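Local coordinates for LPS-assembly lipoprotein (Caulobacter crescentus, PDB 4KWY), which probably helps to assemble lipopolysaccharide at the outer membrane, as an LptE-type lipoprotein working alongside the LptD translocon, at residues Glu19-Tyr24 against Asp113-Ala118; Glu28-Ala33 against Glu121-Ile126; Asp75-Asp80 against Gly84-Lys89. One frame throughout, in Å; residues are numbered along the deposited sequence.

Contacts 1 and 2 are successive meetings of the same two helices, 21-34 and 104-135, with centres about 11 Å apart: a polar meeting at the start of helix 21-34, then a buried apolar one about two turns on. Contact 3 is the turn end of the hairpin 67-80/86-99 in the sheet under these helices. Its centre lies about 17 Å from that of contact 2 and about 22 Å from that of contact 1. Contacts 2 and 3 nevertheless touch, with I126 CG1 packed 3.5 Å from W76 NE1, whereas the nearest atoms of contacts 1 and 3 stay about 9 Å apart. Together they describe helices laid on a sheet, as in other LptE proteins.

Contact 1. Residues Glu19-Tyr24 against Asp113-Ala118; sequences EGRGGY and DGQERA
R21 and Q115 cross at about a right angle, with the guanidinium of R21 bringing its edge to the amide oxygen of Q115. R21 NE makes the main bond, 2.7 Å to Q115 OE1 and almost straight, 170° at the hydrogen. OE1 lies in the guanidinium plane, yet NE comes to it from above the plane of the amide carbonyl, because the two flat groups are turned 39° against each other. R21 NH2 adds a weak second bond to the same oxygen at 3.3 Å.

R21 reaches across because its CG stands opposite the backbone N (chi1 -173°) and the chain then bends at chi3. E116, one residue along, also turns its carboxylate toward the same guanidinium, but the planes are steeply inclined and the salt bridge from R21 NH2 to E116 OE2 is long at 3.8 Å. A water closes the gap: it accepts from R21 NH1 at 3.2 Å and donates to E116 OE2 at 2.7 Å.

R21 sits in the first turn of helix 21-34, just after G20 at the N-cap position; E52 takes the backbone N-H groups of G22 and G23 there. Q115 NE2 binds the carbonyl of F55, which settles which way round the amide lies. A neutral buried amide therefore fixes the arginine's orientation, while E116, on the exposed side, probably offsets part of its charge, at long range and through water.

Contact 2. Residues Glu28-Ala33 against Glu121-Ile126; sequences EQLDDA and EAARKI
Q29, which meets A123 across the helix pair, uses its backbone carbonyl within its own helix: A33 N gives Q29 O a hydrogen bond of 3.0 Å. On the other helix I126 N does the same for A122 O. No hydrogen bond joins the two segments.

A123 is the point of closest approach. Its side chain is directed at helix 21-34, and A123 CB rests 3.6 Å from Q29 CB, so the glutamine takes part through the base of its side chain; beyond that, the chain bends at chi2. L30 packs against the alanine from a second direction, about a right angle away from Q29. L30 CG is 4.0 Å from A123 CB, and L30 CD2 reaches on past the methyl to lie 3.7 Å from A123 O and 3.9 Å from I126 CG2. The leucine sets off alongside the partner helix; with CG opposite the carbonyl carbon (chi1 -84°) its end then turns in to meet I126 at about a right angle.

The axes of 28-33 and 121-126 come within 8.7 Å and cross at -46°, with L30 CA and A123 CA 5.2 Å apart. L46 and L48 of strand 44-50 lie beneath L30, and L26 adds to the cover of A123 and I126. The chemistry is van der Waals packing, mostly of carbon on carbon: the small A123 side chain lets the backbones come close, and the branched chains fill in on the sheet side.

Contact 3. Residues Asp75-Asp80 against Gly84-Lys89; sequences DWRLLD and GAEVHK
W76 crosses from its own strand to meet H88 and K89. From CB, the side chain leaves with CG between the backbone N and the carbonyl carbon (chi1 51°), which swings the indole over the partner strand. W76 NE1 gives a hydrogen bond to T92 OG1, outside the two segments. W76 CE3 comes to within 4.0 Å of K89 C, and CZ3 also lies over that peptide, so the K89 carbonyl sits under one face of the ring near its rim. At the far tip W76 CH2 is 3.9 Å from H88 CD2, and the two rings make an offset edge-to-face pair, planes 72° apart, the indole edge turned to the imidazole. Without the indole, an alanine here would probably uncover the K89 carbonyl, leave H88 without its ring partner and strip T92 of its bond from NE1.

The strands are antiparallel with a classic beta bulge: V87 and H88 both face L78. L78 N gives H88 O a bond of 2.6 Å, while L78 O takes V87 N at 2.8 Å and H88 N only weakly. R77 and E86 share the face with L79, joined by a salt bridge, NH1 to OE1, whose hydrogen bond is weak at 3.4 Å.

Strand 44-50 pairs along the other edge of 75-80. The face bearing L78 and H88 packs under helix 104-135, where W133 stacks on H88 and D129 holds its NE2.

Contact 1. Residues Glu19-Tyr24 against Asp113-Ala118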
ATOM      1  N   GLU A  19       5.190  -9.049  -8.734  1.00 59.64           N
ATOM      2  CA  GLU A  19       5.227  -8.203  -9.927  1.00 62.07           C
ATOM      3  C   GLU A  19       3.883  -7.489 -10.165  1.00 63.81           C
ATOM      4  O   GLU A  19       2.836  -8.148 -10.229  1.00 64.86           O
ATOM      5  CB  GLU A  19       5.565  -9.061 -11.155  1.00 67.45           C
ATOM      6  CG  GLU A  19       7.049  -9.313 -11.359  1.00 83.64           C
ATOM      7  CD  GLU A  19       7.423  -9.743 -12.769  1.00117.95           C
ATOM      8  OE1 GLU A  19       6.943  -9.110 -13.740  1.00110.81           O
ATOM      9  OE2 GLU A  19       8.222 -10.699 -12.901  1.00118.20           O
ATOM     10  N   GLY A  20       3.926  -6.163 -10.263  1.00 56.21           N
ATOM     11  CA  GLY A  20       2.735  -5.362 -10.497  1.00 53.85           C
ATOM     12  C   GLY A  20       2.928  -3.907 -10.147  1.00 55.05           C
ATOM     13  O   GLY A  20       3.681  -3.604  -9.223  1.00 52.72           O
ATOM     14  N   ARG A  21       2.227  -2.989 -10.861  1.00 52.60           N
ATOM     15  CA  ARG A  21       2.353  -1.550 -10.588  1.00 50.52           C
ATOM     16  C   ARG A  21       1.845  -1.205  -9.172  1.00 49.10           C
ATOM     17  O   ARG A  21       2.558  -0.518  -8.442  1.00 49.24           O
ATOM     18  CB  ARG A  21       1.675  -0.660 -11.646  1.00 48.68           C
ATOM     19  CG  ARG A  21       1.992   0.814 -11.381  1.00 47.00           C
ATOM     20  CD  ARG A  21       1.981   1.707 -12.592  1.00 49.32           C
ATOM     21  NE  ARG A  21       1.537   3.052 -12.228  1.00 63.19           N
ATOM     22  CZ  ARG A  21       2.344   4.035 -11.848  1.00 80.91           C
ATOM     23  NH1 ARG A  21       3.661   3.847 -11.812  1.00 67.31           N
ATOM     24  NH2 ARG A  21       1.843   5.211 -11.490  1.00 66.17           N
ATOM     25  N   GLY A  22       0.676  -1.735  -8.797  1.00 41.12           N
ATOM     26  CA  GLY A  22       0.071  -1.550  -7.480  1.00 38.13           C
ATOM     27  C   GLY A  22       0.936  -1.998  -6.321  1.00 42.89           C
ATOM     28  O   GLY A  22       1.157  -1.229  -5.384  1.00 42.23           O
ATOM     29  N   GLY A  23       1.465  -3.224  -6.401  1.00 39.95           N
ATOM     30  CA  GLY A  23       2.356  -3.755  -5.375  1.00 38.84           C
ATOM     31  C   GLY A  23       3.661  -2.994  -5.330  1.00 45.49           C
ATOM     32  O   GLY A  23       4.218  -2.785  -4.248  1.00 43.94           O
ATOM     33  N   TYR A  24       4.152  -2.543  -6.513  1.00 46.07           N
ATOM     34  CA  TYR A  24       5.367  -1.734  -6.586  1.00 48.47           C
ATOM     35  C   TYR A  24       5.139  -0.399  -5.885  1.00 49.49           C
ATOM     36  O   TYR A  24       5.930  -0.035  -5.028  1.00 50.18           O
ATOM     37  CB  TYR A  24       5.823  -1.525  -8.047  1.00 54.50           C
ATOM     38  CG  TYR A  24       7.006  -0.585  -8.206  1.00 61.07           C
ATOM     39  CD1 TYR A  24       8.312  -1.027  -7.983  1.00 65.34           C
ATOM     40  CD2 TYR A  24       6.822   0.742  -8.591  1.00 63.36           C
ATOM     41  CE1 TYR A  24       9.405  -0.164  -8.125  1.00 69.28           C
ATOM     42  CE2 TYR A  24       7.903   1.616  -8.728  1.00 66.97           C
ATOM     43  CZ  TYR A  24       9.195   1.157  -8.506  1.00 77.73           C
ATOM     44  OH  TYR A  24      10.254   2.027  -8.658  1.00 80.96           O
ATOM     45  N   ASP A 113      -0.973   9.837 -10.935  1.00 42.91           N
ATOM     46  CA  ASP A 113      -1.111  10.583  -9.685  1.00 41.59           C
ATOM     47  C   ASP A 113      -2.218   9.929  -8.828  1.00 43.83           C
ATOM     48  O   ASP A 113      -2.009   9.752  -7.629  1.00 42.83           O
ATOM     49  CB  ASP A 113      -1.375  12.076  -9.934  1.00 44.34           C
ATOM     50  CG  ASP A 113      -1.689  12.854  -8.672  1.00 49.88           C
ATOM     51  OD1 ASP A 113      -0.754  13.145  -7.906  1.00 55.33           O
ATOM     52  OD2 ASP A 113      -2.863  13.117  -8.429  1.00 44.78           O
ATOM     53  N   GLY A 114      -3.320   9.502  -9.458  1.00 39.87           N
ATOM     54  CA  GLY A 114      -4.402   8.787  -8.780  1.00 37.43           C
ATOM     55  C   GLY A 114      -3.906   7.482  -8.171  1.00 40.39           C
ATOM     56  O   GLY A 114      -4.190   7.163  -7.009  1.00 39.11           O
ATOM     57  N   GLN A 115      -3.107   6.745  -8.935  1.00 37.33           N
ATOM     58  CA  GLN A 115      -2.510   5.486  -8.485  1.00 36.18           C
ATOM     59  C   GLN A 115      -1.563   5.680  -7.275  1.00 40.32           C
ATOM     60  O   GLN A 115      -1.606   4.888  -6.318  1.00 40.06           O
ATOM     61  CB  GLN A 115      -1.779   4.838  -9.650  1.00 39.15           C
ATOM     62  CG  GLN A 115      -2.758   4.245 -10.648  1.00 46.88           C
ATOM     63  CD  GLN A 115      -2.091   3.475 -11.736  1.00 53.72           C
ATOM     64  OE1 GLN A 115      -1.028   3.856 -12.250  1.00 43.32           O
ATOM     65  NE2 GLN A 115      -2.735   2.394 -12.137  1.00 52.97           N
ATOM     66  N   GLU A 116      -0.768   6.760  -7.292  1.00 37.09           N
ATOM     67  CA  GLU A 116       0.144   7.127  -6.209  1.00 36.76           C
ATOM     68  C   GLU A 116      -0.641   7.495  -4.941  1.00 39.82           C
ATOM     69  O   GLU A 116      -0.278   7.078  -3.838  1.00 39.30           O
ATOM     70  CB  GLU A 116       1.049   8.289  -6.649  1.00 40.02           C
ATOM     71  CG  GLU A 116       2.325   7.805  -7.324  1.00 61.57           C
ATOM     72  CD  GLU A 116       2.820   8.601  -8.521  1.00 93.47           C
ATOM     73  OE1 GLU A 116       2.613   9.839  -8.552  1.00 71.85           O
ATOM     74  OE2 GLU A 116       3.444   7.981  -9.419  1.00 91.21           O
ATOM     75  N   ARG A 117      -1.750   8.243  -5.110  1.00 35.10           N
ATOM     76  CA  ARG A 117      -2.610   8.678  -4.020  1.00 32.74           C
ATOM     77  C   ARG A 117      -3.347   7.481  -3.385  1.00 36.53           C
ATOM     78  O   ARG A 117      -3.458   7.420  -2.157  1.00 35.24           O
ATOM     79  CB  ARG A 117      -3.576   9.745  -4.521  1.00 30.99           C
ATOM     80  CG  ARG A 117      -2.872  11.090  -4.727  1.00 31.10           C
ATOM     81  CD  ARG A 117      -3.877  12.208  -4.921  1.00 27.64           C
ATOM     82  NE  ARG A 117      -4.449  12.208  -6.261  1.00 27.41           N
ATOM     83  CZ  ARG A 117      -5.689  11.827  -6.549  1.00 39.86           C
ATOM     84  NH1 ARG A 117      -6.509  11.428  -5.584  1.00 26.01           N
ATOM     85  NH2 ARG A 117      -6.120  11.850  -7.799  1.00 28.00           N
ATOM     86  N   ALA A 118      -3.788   6.507  -4.209  1.00 35.12           N
ATOM     87  CA  ALA A 118      -4.415   5.273  -3.716  1.00 34.19           C
ATOM     88  C   ALA A 118      -3.398   4.496  -2.891  1.00 38.00           C
ATOM     89  O   ALA A 118      -3.667   4.187  -1.728  1.00 37.45           O
ATOM     90  CB  ALA A 118      -4.927   4.438  -4.884  1.00 35.07           C
TER
HETATM   91  O   HOH W   1       4.797   6.869 -11.498  1.00 70.61           O

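Contact 2. Residues Glu28-Ala33 against Glu121-Ile126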
ATOM      1  N   GLU A  28       6.695   0.674  -2.164  1.00 51.25           N
ATOM      2  CA  GLU A  28       7.477   1.910  -2.160  1.00 53.26           C
ATOM      3  C   GLU A  28       6.929   2.845  -1.090  1.00 55.98           C
ATOM      4  O   GLU A  28       7.709   3.361  -0.293  1.00 59.33           O
ATOM      5  CB  GLU A  28       7.413   2.572  -3.551  1.00 56.09           C
ATOM      6  CG  GLU A  28       8.545   3.537  -3.862  1.00 75.10           C
ATOM      7  CD  GLU A  28       8.441   4.275  -5.188  1.00110.70           C
ATOM      8  OE1 GLU A  28       7.330   4.742  -5.538  1.00116.27           O
ATOM      9  OE2 GLU A  28       9.491   4.429  -5.854  1.00106.04           O
ATOM     10  N   GLN A  29       5.590   3.001  -1.022  1.00 46.38           N
ATOM     11  CA  GLN A  29       4.909   3.843  -0.043  1.00 44.12           C
ATOM     12  C   GLN A  29       5.054   3.309   1.364  1.00 45.97           C
ATOM     13  O   GLN A  29       5.210   4.101   2.285  1.00 46.87           O
ATOM     14  CB  GLN A  29       3.416   3.989  -0.391  1.00 44.18           C
ATOM     15  CG  GLN A  29       3.104   5.058  -1.446  1.00 52.65           C
ATOM     16  CD  GLN A  29       3.665   6.404  -1.078  1.00 67.82           C
ATOM     17  OE1 GLN A  29       3.411   6.936   0.002  1.00 57.58           O
ATOM     18  NE2 GLN A  29       4.540   6.921  -1.916  1.00 72.22           N
ATOM     19  N   LEU A  30       4.961   1.984   1.541  1.00 42.58           N
ATOM     20  CA  LEU A  30       5.091   1.336   2.842  1.00 43.87           C
ATOM     21  C   LEU A  30       6.551   1.380   3.324  1.00 53.76           C
ATOM     22  O   LEU A  30       6.762   1.633   4.497  1.00 53.35           O
ATOM     23  CB  LEU A  30       4.571  -0.111   2.800  1.00 42.42           C
ATOM     24  CG  LEU A  30       3.071  -0.300   2.985  1.00 44.52           C
ATOM     25  CD1 LEU A  30       2.652  -1.659   2.556  1.00 44.87           C
ATOM     26  CD2 LEU A  30       2.661  -0.119   4.432  1.00 43.14           C
ATOM     27  N   ASP A  31       7.554   1.194   2.426  1.00 55.36           N
ATOM     28  CA  ASP A  31       8.985   1.284   2.805  1.00 59.57           C
ATOM     29  C   ASP A  31       9.295   2.680   3.349  1.00 68.72           C
ATOM     30  O   ASP A  31      10.110   2.814   4.258  1.00 71.79           O
ATOM     31  CB  ASP A  31       9.929   0.937   1.630  1.00 62.32           C
ATOM     32  CG  ASP A  31      10.105  -0.552   1.347  1.00 72.30           C
ATOM     33  OD1 ASP A  31       9.855  -1.370   2.269  1.00 72.28           O
ATOM     34  OD2 ASP A  31      10.534  -0.898   0.214  1.00 78.13           O
ATOM     35  N   ASP A  32       8.591   3.701   2.829  1.00 65.68           N
ATOM     36  CA  ASP A  32       8.683   5.098   3.255  1.00 67.16           C
ATOM     37  C   ASP A  32       7.981   5.315   4.603  1.00 69.05           C
ATOM     38  O   ASP A  32       8.605   5.817   5.539  1.00 72.67           O
ATOM     39  CB  ASP A  32       8.064   6.009   2.183  1.00 68.83           C
ATOM     40  CG  ASP A  32       9.036   6.577   1.165  1.00 85.08           C
ATOM     41  OD1 ASP A  32      10.041   5.891   0.846  1.00 86.41           O
ATOM     42  OD2 ASP A  32       8.768   7.685   0.648  1.00 96.58           O
ATOM     43  N   ALA A  33       6.695   4.935   4.695  1.00 60.51           N
ATOM     44  CA  ALA A  33       5.864   5.041   5.895  1.00 59.91           C
ATOM     45  C   ALA A  33       6.426   4.204   7.078  1.00 67.92           C
ATOM     46  O   ALA A  33       6.411   4.669   8.217  1.00 70.09           O
ATOM     47  CB  ALA A  33       4.438   4.610   5.570  1.00 57.69           C
ATOM     48  N   GLU A 121      -2.581   6.293   0.522  1.00 30.99           N
ATOM     49  CA  GLU A 121      -3.673   6.090   1.496  1.00 31.42           C
ATOM     50  C   GLU A 121      -3.742   4.639   1.971  1.00 35.34           C
ATOM     51  O   GLU A 121      -3.981   4.428   3.156  1.00 36.82           O
ATOM     52  CB  GLU A 121      -5.037   6.532   0.932  1.00 32.40           C
ATOM     53  CG  GLU A 121      -6.218   6.486   1.918  1.00 42.04           C
ATOM     54  CD  GLU A 121      -6.114   7.101   3.311  1.00 55.01           C
ATOM     55  OE1 GLU A 121      -5.267   8.000   3.529  1.00 45.56           O
ATOM     56  OE2 GLU A 121      -6.924   6.701   4.181  1.00 51.62           O
ATOM     57  N   ALA A 122      -3.541   3.647   1.069  1.00 31.51           N
ATOM     58  CA  ALA A 122      -3.489   2.230   1.444  1.00 30.80           C
ATOM     59  C   ALA A 122      -2.343   1.991   2.409  1.00 38.23           C
ATOM     60  O   ALA A 122      -2.561   1.348   3.432  1.00 39.82           O
ATOM     61  CB  ALA A 122      -3.345   1.350   0.219  1.00 30.60           C
ATOM     62  N   ALA A 123      -1.144   2.588   2.129  1.00 36.78           N
ATOM     63  CA  ALA A 123       0.066   2.497   2.959  1.00 37.82           C
ATOM     64  C   ALA A 123      -0.178   3.066   4.330  1.00 44.45           C
ATOM     65  O   ALA A 123       0.183   2.433   5.309  1.00 46.52           O
ATOM     66  CB  ALA A 123       1.219   3.219   2.299  1.00 38.76           C
ATOM     67  N   ARG A 124      -0.841   4.229   4.397  1.00 40.91           N
ATOM     68  CA  ARG A 124      -1.199   4.931   5.619  1.00 41.61           C
ATOM     69  C   ARG A 124      -2.146   4.080   6.487  1.00 44.81           C
ATOM     70  O   ARG A 124      -1.913   3.973   7.681  1.00 47.37           O
ATOM     71  CB  ARG A 124      -1.842   6.281   5.252  1.00 41.43           C
ATOM     72  CG  ARG A 124      -2.129   7.195   6.423  1.00 44.68           C
ATOM     73  CD  ARG A 124      -2.897   8.409   5.954  1.00 55.10           C
ATOM     74  NE  ARG A 124      -3.291   9.294   7.057  1.00 65.44           N
ATOM     75  CZ  ARG A 124      -3.036  10.600   7.089  1.00 79.96           C
ATOM     76  NH1 ARG A 124      -2.368  11.179   6.098  1.00 63.86           N
ATOM     77  NH2 ARG A 124      -3.466  11.341   8.102  1.00 72.13           N
ATOM     78  N   LYS A 125      -3.179   3.464   5.887  1.00 39.24           N
ATOM     79  CA  LYS A 125      -4.157   2.594   6.571  1.00 39.26           C
ATOM     80  C   LYS A 125      -3.501   1.316   7.148  1.00 44.39           C
ATOM     81  O   LYS A 125      -3.810   0.937   8.267  1.00 47.35           O
ATOM     82  CB  LYS A 125      -5.288   2.209   5.604  1.00 40.19           C
ATOM     83  CG  LYS A 125      -6.343   3.276   5.447  1.00 38.60           C
ATOM     84  CD  LYS A 125      -7.303   2.915   4.358  1.00 44.39           C
ATOM     85  CE  LYS A 125      -8.699   2.719   4.882  1.00 66.01           C
ATOM     86  NZ  LYS A 125      -9.681   2.547   3.774  1.00 83.15           N
ATOM     87  N   ILE A 126      -2.617   0.662   6.379  1.00 39.04           N
ATOM     88  CA  ILE A 126      -1.886  -0.535   6.789  1.00 39.20           C
ATOM     89  C   ILE A 126      -0.871  -0.190   7.944  1.00 48.56           C
ATOM     90  O   ILE A 126      -0.797  -0.930   8.931  1.00 47.93           O
ATOM     91  CB  ILE A 126      -1.177  -1.175   5.558  1.00 38.93           C
ATOM     92  CG1 ILE A 126      -2.202  -1.702   4.543  1.00 35.70           C
ATOM     93  CG2 ILE A 126      -0.189  -2.300   5.997  1.00 39.78           C
ATOM     94  CD1 ILE A 126      -1.576  -2.131   3.197  1.00 28.22           C
TER

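Contact 3. Residues Asp75-Asp80 against Gly84-Lys89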
ATOM      1  N   ASP A  75      -5.122  -7.521  -0.058  1.00 39.48           N
ATOM      2  CA  ASP A  75      -5.127  -8.529   0.997  1.00 40.23           C
ATOM      3  C   ASP A  75      -3.705  -8.635   1.425  1.00 39.49           C
ATOM      4  O   ASP A  75      -2.841  -8.702   0.556  1.00 38.25           O
ATOM      5  CB  ASP A  75      -5.682  -9.883   0.519  1.00 44.52           C
ATOM      6  CG  ASP A  75      -7.191  -9.911   0.466  1.00 58.66           C
ATOM      7  OD1 ASP A  75      -7.826  -9.870   1.541  1.00 60.08           O
ATOM      8  OD2 ASP A  75      -7.735  -9.983  -0.644  1.00 70.17           O
ATOM      9  N   TRP A  76      -3.428  -8.584   2.731  1.00 36.35           N
ATOM     10  CA  TRP A  76      -2.047  -8.669   3.179  1.00 34.97           C
ATOM     11  C   TRP A  76      -1.883  -9.553   4.430  1.00 39.50           C
ATOM     12  O   TRP A  76      -2.783  -9.632   5.266  1.00 40.58           O
ATOM     13  CB  TRP A  76      -1.465  -7.263   3.395  1.00 32.04           C
ATOM     14  CG  TRP A  76      -2.297  -6.366   4.249  1.00 32.82           C
ATOM     15  CD1 TRP A  76      -3.268  -5.495   3.838  1.00 34.98           C
ATOM     16  CD2 TRP A  76      -2.207  -6.229   5.669  1.00 34.20           C
ATOM     17  NE1 TRP A  76      -3.788  -4.820   4.918  1.00 33.97           N
ATOM     18  CE2 TRP A  76      -3.156  -5.251   6.058  1.00 37.07           C
ATOM     19  CE3 TRP A  76      -1.416  -6.851   6.658  1.00 37.40           C
ATOM     20  CZ2 TRP A  76      -3.338  -4.874   7.392  1.00 38.51           C
ATOM     21  CZ3 TRP A  76      -1.562  -6.445   7.976  1.00 41.15           C
ATOM     22  CH2 TRP A  76      -2.526  -5.479   8.336  1.00 42.19           C
ATOM     23  N   ARG A  77      -0.704 -10.200   4.538  1.00 35.46           N
ATOM     24  CA  ARG A  77      -0.280 -11.097   5.632  1.00 35.98           C
ATOM     25  C   ARG A  77       1.028 -10.632   6.235  1.00 38.33           C
ATOM     26  O   ARG A  77       1.974 -10.362   5.493  1.00 36.67           O
ATOM     27  CB  ARG A  77      -0.069 -12.535   5.118  1.00 35.54           C
ATOM     28  CG  ARG A  77      -1.283 -13.176   4.567  1.00 39.91           C
ATOM     29  CD  ARG A  77      -1.002 -14.564   4.066  1.00 43.52           C
ATOM     30  NE  ARG A  77      -1.878 -14.824   2.920  1.00 49.56           N
ATOM     31  CZ  ARG A  77      -3.062 -15.427   2.994  1.00 70.16           C
ATOM     32  NH1 ARG A  77      -3.492 -15.927   4.146  1.00 60.77           N
ATOM     33  NH2 ARG A  77      -3.802 -15.585   1.902  1.00 63.50           N
ATOM     34  N   LEU A  78       1.121 -10.627   7.568  1.00 36.59           N
ATOM     35  CA  LEU A  78       2.357 -10.278   8.268  1.00 36.65           C
ATOM     36  C   LEU A  78       2.945 -11.554   8.820  1.00 41.35           C
ATOM     37  O   LEU A  78       2.271 -12.267   9.568  1.00 42.94           O
ATOM     38  CB  LEU A  78       2.122  -9.225   9.371  1.00 37.55           C
ATOM     39  CG  LEU A  78       3.399  -8.650  10.031  1.00 42.81           C
ATOM     40  CD1 LEU A  78       4.121  -7.660   9.090  1.00 41.37           C
ATOM     41  CD2 LEU A  78       3.075  -7.969  11.321  1.00 42.12           C
ATOM     42  N   LEU A  79       4.162 -11.897   8.394  1.00 37.15           N
ATOM     43  CA  LEU A  79       4.762 -13.136   8.881  1.00 38.44           C
ATOM     44  C   LEU A  79       5.950 -12.892   9.780  1.00 42.80           C
ATOM     45  O   LEU A  79       6.627 -11.865   9.675  1.00 42.30           O
ATOM     46  CB  LEU A  79       5.216 -14.070   7.732  1.00 37.55           C
ATOM     47  CG  LEU A  79       4.348 -14.227   6.500  1.00 41.02           C
ATOM     48  CD1 LEU A  79       5.002 -15.138   5.546  1.00 40.92           C
ATOM     49  CD2 LEU A  79       2.958 -14.745   6.838  1.00 42.62           C
ATOM     50  N   ASP A  80       6.235 -13.874  10.619  1.00 40.35           N
ATOM     51  CA  ASP A  80       7.472 -13.893  11.379  1.00 41.77           C
ATOM     52  C   ASP A  80       8.553 -14.276  10.341  1.00 45.80           C
ATOM     53  O   ASP A  80       8.440 -15.334   9.704  1.00 44.79           O
ATOM     54  CB  ASP A  80       7.384 -14.882  12.554  1.00 45.26           C
ATOM     55  CG  ASP A  80       8.571 -14.838  13.509  1.00 60.21           C
ATOM     56  OD1 ASP A  80       9.725 -14.953  13.035  1.00 59.26           O
ATOM     57  OD2 ASP A  80       8.343 -14.734  14.732  1.00 71.99           O
ATOM     58  N   GLY A  84       8.106 -18.124   9.315  1.00 38.82           N
ATOM     59  CA  GLY A  84       7.033 -17.969   8.329  1.00 37.87           C
ATOM     60  C   GLY A  84       5.631 -18.079   8.885  1.00 44.01           C
ATOM     61  O   GLY A  84       4.670 -18.241   8.128  1.00 41.90           O
ATOM     62  N   ALA A  85       5.494 -18.016  10.218  1.00 43.98           N
ATOM     63  CA  ALA A  85       4.168 -18.073  10.819  1.00 43.95           C
ATOM     64  C   ALA A  85       3.480 -16.738  10.598  1.00 45.77           C
ATOM     65  O   ALA A  85       4.103 -15.682  10.752  1.00 43.60           O
ATOM     66  CB  ALA A  85       4.258 -18.406  12.308  1.00 46.62           C
ATOM     67  N   GLU A  86       2.204 -16.793  10.216  1.00 43.97           N
ATOM     68  CA  GLU A  86       1.369 -15.624  10.023  1.00 43.39           C
ATOM     69  C   GLU A  86       0.994 -15.106  11.409  1.00 51.51           C
ATOM     70  O   GLU A  86       0.388 -15.839  12.197  1.00 54.82           O
ATOM     71  CB  GLU A  86       0.167 -16.000   9.166  1.00 44.63           C
ATOM     72  CG  GLU A  86      -0.663 -14.821   8.686  1.00 49.64           C
ATOM     73  CD  GLU A  86      -2.067 -15.265   8.325  1.00 67.49           C
ATOM     74  OE1 GLU A  86      -2.222 -15.980   7.307  1.00 55.51           O
ATOM     75  OE2 GLU A  86      -2.995 -15.003   9.124  1.00 70.98           O
ATOM     76  N   VAL A  87       1.437 -13.878  11.737  1.00 47.03           N
ATOM     77  CA  VAL A  87       1.250 -13.299  13.072  1.00 48.56           C
ATOM     78  C   VAL A  87       0.158 -12.243  13.090  1.00 53.34           C
ATOM     79  O   VAL A  87      -0.326 -11.879  14.180  1.00 55.13           O
ATOM     80  CB  VAL A  87       2.575 -12.747  13.676  1.00 52.23           C
ATOM     81  CG1 VAL A  87       3.541 -13.881  13.984  1.00 52.76           C
ATOM     82  CG2 VAL A  87       3.228 -11.686  12.796  1.00 49.45           C
ATOM     83  N   HIS A  88      -0.247 -11.779  11.889  1.00 47.81           N
ATOM     84  CA  HIS A  88      -1.270 -10.757  11.664  1.00 47.01           C
ATOM     85  C   HIS A  88      -1.614 -10.690  10.186  1.00 48.13           C
ATOM     86  O   HIS A  88      -0.767 -10.958   9.333  1.00 43.92           O
ATOM     87  CB  HIS A  88      -0.764  -9.384  12.168  1.00 48.55           C
ATOM     88  CG  HIS A  88      -1.810  -8.309  12.253  1.00 53.43           C
ATOM     89  ND1 HIS A  88      -3.056  -8.545  12.827  1.00 58.16           N
ATOM     90  CD2 HIS A  88      -1.742  -7.007  11.885  1.00 54.38           C
ATOM     91  CE1 HIS A  88      -3.717  -7.404  12.731  1.00 57.09           C
ATOM     92  NE2 HIS A  88      -2.965  -6.444  12.184  1.00 55.18           N
ATOM     93  N   LYS A  89      -2.852 -10.326   9.881  1.00 48.51           N
ATOM     94  CA  LYS A  89      -3.299 -10.141   8.498  1.00 47.63           C
ATOM     95  C   LYS A  89      -4.339  -8.977   8.398  1.00 51.53           C
ATOM     96  O   LYS A  89      -4.715  -8.360   9.414  1.00 52.41           O
ATOM     97  CB  LYS A  89      -3.815 -11.469   7.894  1.00 50.80           C
ATOM     98  CG  LYS A  89      -5.225 -11.920   8.232  1.00 52.05           C
ATOM     99  CD  LYS A  89      -5.505 -13.182   7.427  1.00 64.14           C
ATOM    100  CE  LYS A  89      -6.934 -13.663   7.473  1.00 85.67           C
ATOM    101  NZ  LYS A  89      -7.115 -14.945   6.724  1.00 95.16           N
TER